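Side-chain contacts in phosphoserine phosphatase (PDB 6HYY), which hydrolyses phosphoserine to serine and phosphate, as a magnesium-dependent phosphatase of the haloacid dehalogenase-like family: residues C14-V17 / D18-I22; I173-G176 / A177-E181; Y208-D211 / F212-L216. All coordinates share one frame; numbering follows the deposited sequence.

Contact 1. Residues C14-V17 / D18-I22; sequences CFDV and DSTVI. With MG (magnesium ion), chain D; SER (serine), chain E.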
# COMPACT_ATOMS: atom_id res chain seq x y z
N CYS A 14 -5.89 -6.04 -5.06
CA CYS A 14 -5.33 -5.38 -3.89
C CYS A 14 -4.10 -4.61 -4.33
O CYS A 14 -3.22 -5.17 -4.98
CB CYS A 14 -4.93 -6.37 -2.80
SG CYS A 14 -6.30 -7.40 -2.23
N PHE A 15 -4.05 -3.33 -3.98
CA PHE A 15 -2.92 -2.48 -4.30
C PHE A 15 -2.12 -2.19 -3.04
O PHE A 15 -2.69 -1.78 -2.02
CB PHE A 15 -3.37 -1.14 -4.87
CG PHE A 15 -3.93 -1.18 -6.25
CD1 PHE A 15 -3.10 -1.06 -7.37
CD2 PHE A 15 -5.30 -1.31 -6.45
CE1 PHE A 15 -3.62 -1.08 -8.64
CE2 PHE A 15 -5.83 -1.31 -7.73
CZ PHE A 15 -4.99 -1.22 -8.84
N ASP A 16 -0.81 -2.38 -3.13
CA ASP A 16 0.13 -1.73 -2.23
C ASP A 16 -0.01 -0.21 -2.34
O ASP A 16 -0.26 0.31 -3.43
CB ASP A 16 1.54 -2.19 -2.61
CG ASP A 16 2.65 -1.43 -1.91
OD1 ASP A 16 2.64 -1.37 -0.68
OD2 ASP A 16 3.53 -0.92 -2.61
N VAL A 17 0.15 0.50 -1.23
CA VAL A 17 0.05 1.96 -1.28
C VAL A 17 1.40 2.64 -1.56
O VAL A 17 1.57 3.28 -2.61
CB VAL A 17 -0.60 2.51 0.00
CG1 VAL A 17 -0.63 4.03 -0.03
CG2 VAL A 17 -2.00 1.93 0.17
N ASP A 18 2.37 2.51 -0.64
CA ASP A 18 3.61 3.29 -0.77
C ASP A 18 4.39 2.89 -2.02
O ASP A 18 4.73 1.72 -2.21
CB ASP A 18 4.55 3.14 0.44
CG ASP A 18 3.99 3.70 1.75
OD1 ASP A 18 3.08 4.56 1.74
OD2 ASP A 18 4.48 3.27 2.82
N SER A 19 4.71 3.89 -2.85
CA SER A 19 5.43 3.77 -4.11
C SER A 19 4.65 3.02 -5.18
O SER A 19 5.18 2.81 -6.27
CB SER A 19 6.81 3.14 -3.93
OG SER A 19 7.56 3.92 -3.01
N THR A 20 3.39 2.66 -4.92
CA THR A 20 2.54 2.06 -5.94
C THR A 20 1.35 2.97 -6.23
O THR A 20 1.34 3.64 -7.25
CB THR A 20 2.11 0.66 -5.53
OG1 THR A 20 3.29 -0.16 -5.45
CG2 THR A 20 1.21 0.06 -6.57
N VAL A 21 0.38 3.05 -5.32
CA VAL A 21 -0.76 3.95 -5.52
C VAL A 21 -0.33 5.41 -5.33
O VAL A 21 -0.86 6.31 -6.00
CB VAL A 21 -1.89 3.58 -4.55
CG1 VAL A 21 -3.00 4.64 -4.55
CG2 VAL A 21 -2.47 2.24 -4.94
N ILE A 22 0.59 5.66 -4.41
CA ILE A 22 1.15 7.00 -4.24
C ILE A 22 2.63 6.97 -4.59
O ILE A 22 3.28 5.93 -4.60
CB ILE A 22 0.94 7.55 -2.82
CG1 ILE A 22 1.66 6.67 -1.78
CG2 ILE A 22 -0.57 7.72 -2.52
CD1 ILE A 22 1.53 7.17 -0.34
MG MG D . 5.43 -0.39 -1.66
N SER E . 4.63 0.89 3.71
CA SER E . 3.61 0.05 3.09
C SER E . 4.04 -1.41 3.14
O SER E . 4.01 -2.07 2.11
CB SER E . 3.36 0.44 1.65
OG SER E . 2.04 0.22 1.22
OXT SER E . 4.44 -1.96 4.17
O HOH W 1 5.74 -0.32 0.35
O HOH W 2 5.98 -2.47 -1.09
O HOH W 3 7.50 0.47 -1.56
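At the end of strand 12-16 the chain turns straight into a short helical segment, and the Val17 carbonyl closes the turn: its O accepts Thr20 N at 3.0 Å and Ile22 N at 3.1 Å. The two donors come to opposite faces of the carbonyl plane. The bond from Ile22 N is almost straight, at 178°, and links residues five apart in sequence, the spacing of a pi-type turn. Asp16 carries the polar side of the contact. Its CG stands anti to the backbone N (chi1 170°), which carries the carboxylate to the magnesium ion and the Thr20 hydroxyl. Asp16 OD2 binds the magnesium ion at 2.2 Å. The same oxygen accepts the Thr20 hydroxyl, with OG1 to OD2 at 2.9 Å. That hydroxyl meets the anti side of OD2, 18° out of the carboxylate plane, and so helps to fix how the metal ligand is rotated. The backbone O of Asp18 is a second ligand, 2.3 Å from the magnesium ion. Asp16 OD1 faces the bound serine and accepts its OG at 2.5 Å. It also forms a salt bridge with Lys154. The serine OG is held in turn by Asp18 N at 3.0 Å, while Asp18 OD2 accepts the serine amino group. On the apolar side, Val21 CG2 meets Phe15 CB at 3.5 Å, the two side chains set roughly perpendicular. Val17 CG1 rests on Ile22 CD1. Phe15 continues this packing onto helix 87-96. The sequence DVDST after a central parallel strand is the first signature motif of the haloacid dehalogenase-like hydrolases. In relatives, the first aspartate of this motif takes up the phosphoryl group, consistent with the place of Asp16 between metal and serine.

Contact 2. Residues I173-G176 / A177-E181; sequences IGDG and ATDME. With MG (magnesium ion), chain D; PO4 (phosphate ion), chain C.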
# COMPACT_ATOMS: atom_id res chain seq x y z
N ILE A 173 -1.00 -6.14 -6.52
CA ILE A 173 -0.21 -5.22 -7.35
C ILE A 173 0.65 -4.37 -6.44
O ILE A 173 0.14 -3.70 -5.54
CB ILE A 173 -1.11 -4.32 -8.22
CG1 ILE A 173 -1.97 -5.19 -9.14
CG2 ILE A 173 -0.23 -3.31 -9.01
CD1 ILE A 173 -2.81 -4.43 -10.17
N GLY A 174 1.96 -4.40 -6.67
CA GLY A 174 2.85 -3.61 -5.83
C GLY A 174 4.26 -3.60 -6.36
O GLY A 174 4.60 -4.30 -7.32
N ASP A 175 5.08 -2.75 -5.74
CA ASP A 175 6.43 -2.50 -6.23
C ASP A 175 7.50 -3.35 -5.57
O ASP A 175 8.60 -3.46 -6.13
CB ASP A 175 6.80 -1.02 -6.04
CG ASP A 175 6.92 -0.65 -4.57
OD1 ASP A 175 5.93 -0.81 -3.84
OD2 ASP A 175 8.01 -0.19 -4.14
N GLY A 176 7.23 -3.96 -4.42
CA GLY A 176 8.27 -4.48 -3.56
C GLY A 176 8.20 -5.99 -3.38
O GLY A 176 7.23 -6.65 -3.75
N ALA A 177 9.27 -6.52 -2.77
CA ALA A 177 9.32 -7.96 -2.55
C ALA A 177 8.21 -8.43 -1.61
O ALA A 177 7.68 -9.54 -1.79
CB ALA A 177 10.70 -8.35 -2.01
N THR A 178 7.82 -7.61 -0.62
CA THR A 178 6.73 -8.02 0.26
C THR A 178 5.41 -8.14 -0.49
O THR A 178 4.56 -8.94 -0.11
CB THR A 178 6.58 -7.05 1.44
OG1 THR A 178 6.15 -5.76 0.97
CG2 THR A 178 7.89 -6.94 2.20
N ASP A 179 5.24 -7.39 -1.58
CA ASP A 179 4.06 -7.56 -2.42
C ASP A 179 4.14 -8.86 -3.22
O ASP A 179 3.17 -9.62 -3.30
CB ASP A 179 3.93 -6.35 -3.35
CG ASP A 179 3.94 -5.07 -2.58
OD1 ASP A 179 3.05 -4.89 -1.74
OD2 ASP A 179 4.85 -4.23 -2.79
N MET A 180 5.31 -9.11 -3.83
CA MET A 180 5.51 -10.35 -4.57
C MET A 180 5.28 -11.56 -3.67
O MET A 180 4.71 -12.57 -4.11
CB MET A 180 6.91 -10.38 -5.16
CG MET A 180 7.11 -11.42 -6.24
SD MET A 180 8.68 -11.08 -7.09
CE MET A 180 9.78 -11.04 -5.69
N GLU A 181 5.70 -11.48 -2.41
CA GLU A 181 5.56 -12.59 -1.48
C GLU A 181 4.15 -12.76 -0.94
O GLU A 181 3.90 -13.71 -0.19
CB GLU A 181 6.56 -12.41 -0.33
CG GLU A 181 8.00 -12.59 -0.78
CD GLU A 181 9.03 -12.20 0.27
OE1 GLU A 181 8.62 -11.86 1.41
OE2 GLU A 181 10.24 -12.21 -0.05
MG MG D . 5.43 -0.39 -1.66
P PO4 C . 9.10 -3.77 0.43
O1 PO4 C . 8.27 -2.54 0.67
O2 PO4 C . 8.31 -4.79 -0.33
O3 PO4 C . 10.35 -3.40 -0.33
O4 PO4 C . 9.55 -4.34 1.76
O HOH W 3 7.50 0.47 -1.56
O HOH W 2 5.98 -2.47 -1.09
O HOH W 1 5.74 -0.32 0.35
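The GDGATD segment is the last signature motif of haloacid dehalogenase-like hydrolases, and here Asp179, in the first turn of helix 177-180, reaches back to the loop at Gly176. Asp179 OD2 accepts Gly176 N at 2.9 Å through its anti lone pair. Its CG lies 3.7 Å from Gly174 CA, where a side chain on the glycine would collide with it. Gly176 is the N-cap of the helix, and its O accepts Met180 N at 3.1 Å, in the carbonyl plane. Asp175 points away at first, but its carboxylate comes back to the metal. Its CG sits between the backbone N and the carbonyl carbon (chi1 67°), and this places OD1 on the magnesium ion at 2.3 Å. Asp175 OD2 accepts a metal-bound water and forms a salt bridge with Arg198. A second metal-bound water lies 2.7 Å from Asp179 OD2, within hydrogen-bonding distance, and probably bonds to it, which makes Asp179 a second-shell residue of the metal site. Asp179 OD1 forms a salt bridge with Lys154. Replacing Asp179 by an alanine would probably cost Gly176 N its side-chain acceptor and Lys154 one of its anionic partners, and leave the loop freer to move. Thr178 grips the phosphate ion twice: its OG1 meets phosphate O2 at 2.7 Å, and its N meets the same oxygen at 2.9 Å. The two carboxylates come close, Asp175 OD1 to Asp179 OD2 at 3.7 Å, with planes 44° apart. The magnesium ion, Lys154 and Arg198 probably offset the crowding of negative charge.

Contact 3. Residues Y208-D211 / F212-L216; sequences YITD and FVELL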
# COMPACT_ATOMS: atom_id res chain seq x y z
N TYR A 208 4.93 -7.66 -14.95
CA TYR A 208 5.56 -6.44 -14.46
C TYR A 208 5.22 -5.30 -15.39
O TYR A 208 5.32 -5.45 -16.61
CB TYR A 208 7.08 -6.59 -14.36
CG TYR A 208 7.75 -5.53 -13.50
CD1 TYR A 208 7.83 -5.67 -12.12
CD2 TYR A 208 8.29 -4.40 -14.08
CE1 TYR A 208 8.45 -4.72 -11.33
CE2 TYR A 208 8.90 -3.42 -13.31
CZ TYR A 208 8.98 -3.58 -11.94
OH TYR A 208 9.59 -2.62 -11.16
N ILE A 209 4.80 -4.16 -14.82
CA ILE A 209 4.48 -2.97 -15.60
C ILE A 209 5.17 -1.75 -14.98
O ILE A 209 5.49 -1.73 -13.80
CB ILE A 209 2.96 -2.72 -15.69
CG1 ILE A 209 2.40 -2.42 -14.29
CG2 ILE A 209 2.26 -3.93 -16.31
CD1 ILE A 209 0.92 -2.03 -14.30
N THR A 210 5.39 -0.73 -15.81
CA THR A 210 5.95 0.53 -15.33
C THR A 210 5.00 1.70 -15.51
O THR A 210 5.36 2.84 -15.19
CB THR A 210 7.28 0.86 -16.03
OG1 THR A 210 7.13 0.72 -17.44
CG2 THR A 210 8.39 -0.06 -15.54
N ASP A 211 3.80 1.47 -16.02
CA ASP A 211 2.83 2.55 -16.17
C ASP A 211 1.44 1.92 -16.09
O ASP A 211 1.18 0.92 -16.77
CB ASP A 211 3.03 3.30 -17.49
CG ASP A 211 2.33 4.64 -17.52
OD1 ASP A 211 1.14 4.71 -17.12
OD2 ASP A 211 2.96 5.63 -17.95
N PHE A 212 0.58 2.49 -15.26
CA PHE A 212 -0.75 1.91 -15.10
C PHE A 212 -1.54 1.92 -16.41
O PHE A 212 -2.50 1.15 -16.53
CB PHE A 212 -1.50 2.64 -13.98
CG PHE A 212 -1.07 2.23 -12.58
CD1 PHE A 212 -1.05 0.88 -12.21
CD2 PHE A 212 -0.67 3.17 -11.66
CE1 PHE A 212 -0.64 0.51 -10.93
CE2 PHE A 212 -0.28 2.81 -10.37
CZ PHE A 212 -0.26 1.48 -10.01
N VAL A 213 -1.13 2.71 -17.40
CA VAL A 213 -1.78 2.68 -18.71
C VAL A 213 -1.76 1.28 -19.31
O VAL A 213 -2.67 0.90 -20.05
CB VAL A 213 -1.12 3.68 -19.69
CG1 VAL A 213 -1.34 5.12 -19.26
CG2 VAL A 213 0.36 3.37 -19.90
N GLU A 214 -0.72 0.49 -19.02
CA GLU A 214 -0.60 -0.82 -19.65
C GLU A 214 -1.78 -1.72 -19.32
O GLU A 214 -2.19 -2.54 -20.15
CB GLU A 214 0.71 -1.49 -19.25
CG GLU A 214 1.93 -0.68 -19.61
CD GLU A 214 3.19 -1.30 -19.06
OE1 GLU A 214 3.38 -2.52 -19.25
OE2 GLU A 214 3.99 -0.57 -18.42
N LEU A 215 -2.35 -1.58 -18.13
CA LEU A 215 -3.59 -2.28 -17.82
C LEU A 215 -4.80 -1.58 -18.42
O LEU A 215 -5.83 -2.23 -18.63
CB LEU A 215 -3.75 -2.42 -16.31
CG LEU A 215 -2.54 -3.08 -15.66
CD1 LEU A 215 -2.63 -3.04 -14.15
CD2 LEU A 215 -2.41 -4.51 -16.16
N LEU A 216 -4.68 -0.28 -18.70
CA LEU A 216 -5.63 0.51 -19.46
C LEU A 216 -5.44 0.36 -20.96
O LEU A 216 -5.88 1.22 -21.73
CB LEU A 216 -5.52 1.99 -19.09
CG LEU A 216 -5.70 2.42 -17.63
CD1 LEU A 216 -5.14 3.82 -17.40
CD2 LEU A 216 -7.16 2.36 -17.24
O HOH W 4 7.01 -1.21 -19.01
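Ile209 CB and CG2 lie over one face of the Glu214 carboxylate, above its oxygen end, with CG2 3.4 Å from OE1. The Phe212 ring stacks on Phe192 and also touches Leu90. Ile209 CD1 and Asp211 C come to this ring obliquely, with Ile209 CD1 4.1 Å from Phe212 CD1. Ile209 CD1 reaches on to Leu215 CD1 at 3.7 Å. Leu3 of helix 2-8 covers both Ile209 and Leu215. Glu214 OE2 turns to the backbone and accepts Thr210 N at 3.0 Å, on the syn side and 32° out of the carboxylate plane. Asp211 N adds a weak bond to the same oxygen. A water also donates to OE2 and lies close to Thr210 OG1. The second carboxylate, that of Asp211, points forward along the chain. Its CG is anti to the backbone N (chi1 -164°), and OD1 accepts Val213 N at 3.0 Å. This bond is nearly straight, at 174°, and comes on the anti side, tilted somewhat out of the carboxylate plane. It closes an Asx turn. Val213 CG2 packs on the same oxygen, 3.2 Å from Asp211 OD1. A main-chain bond reinforces the Asx turn: Glu214 N donates to Asp211 O at 3.0 Å. The contact leads the chain from the outermost strand 207-209 into a turn with helical backbone angles but without the regular helix bonds, with an apolar side facing the fold and a polar side nearer solvent. Glu214 takes two backbone N-H groups, one weakly, and Asp211 one. Their carboxylates stay well apart, so mutual repulsion is probably modest.

Each contact closes a short local turn at the end of a strand, and the three follow in series from the N terminus, neither nesting nor crossing. Contact 1 ends strand 12-16, contact 2 ends strand 170-174 and contact 3 ends strand 207-209, all in one mixed sheet. Strands 12-16 and 170-174 are neighbours, so contacts 1 and 2 meet directly: Asp16 and Asp175 both bind the magnesium ion. Contact 3 lies farther out, at the edge strand. It joins the others by packing alone, with Phe212 against Phe15 and Ile173, and Leu215 against Ile173. The active-site turns thus share an apolar layer with the C-terminal part of the chain.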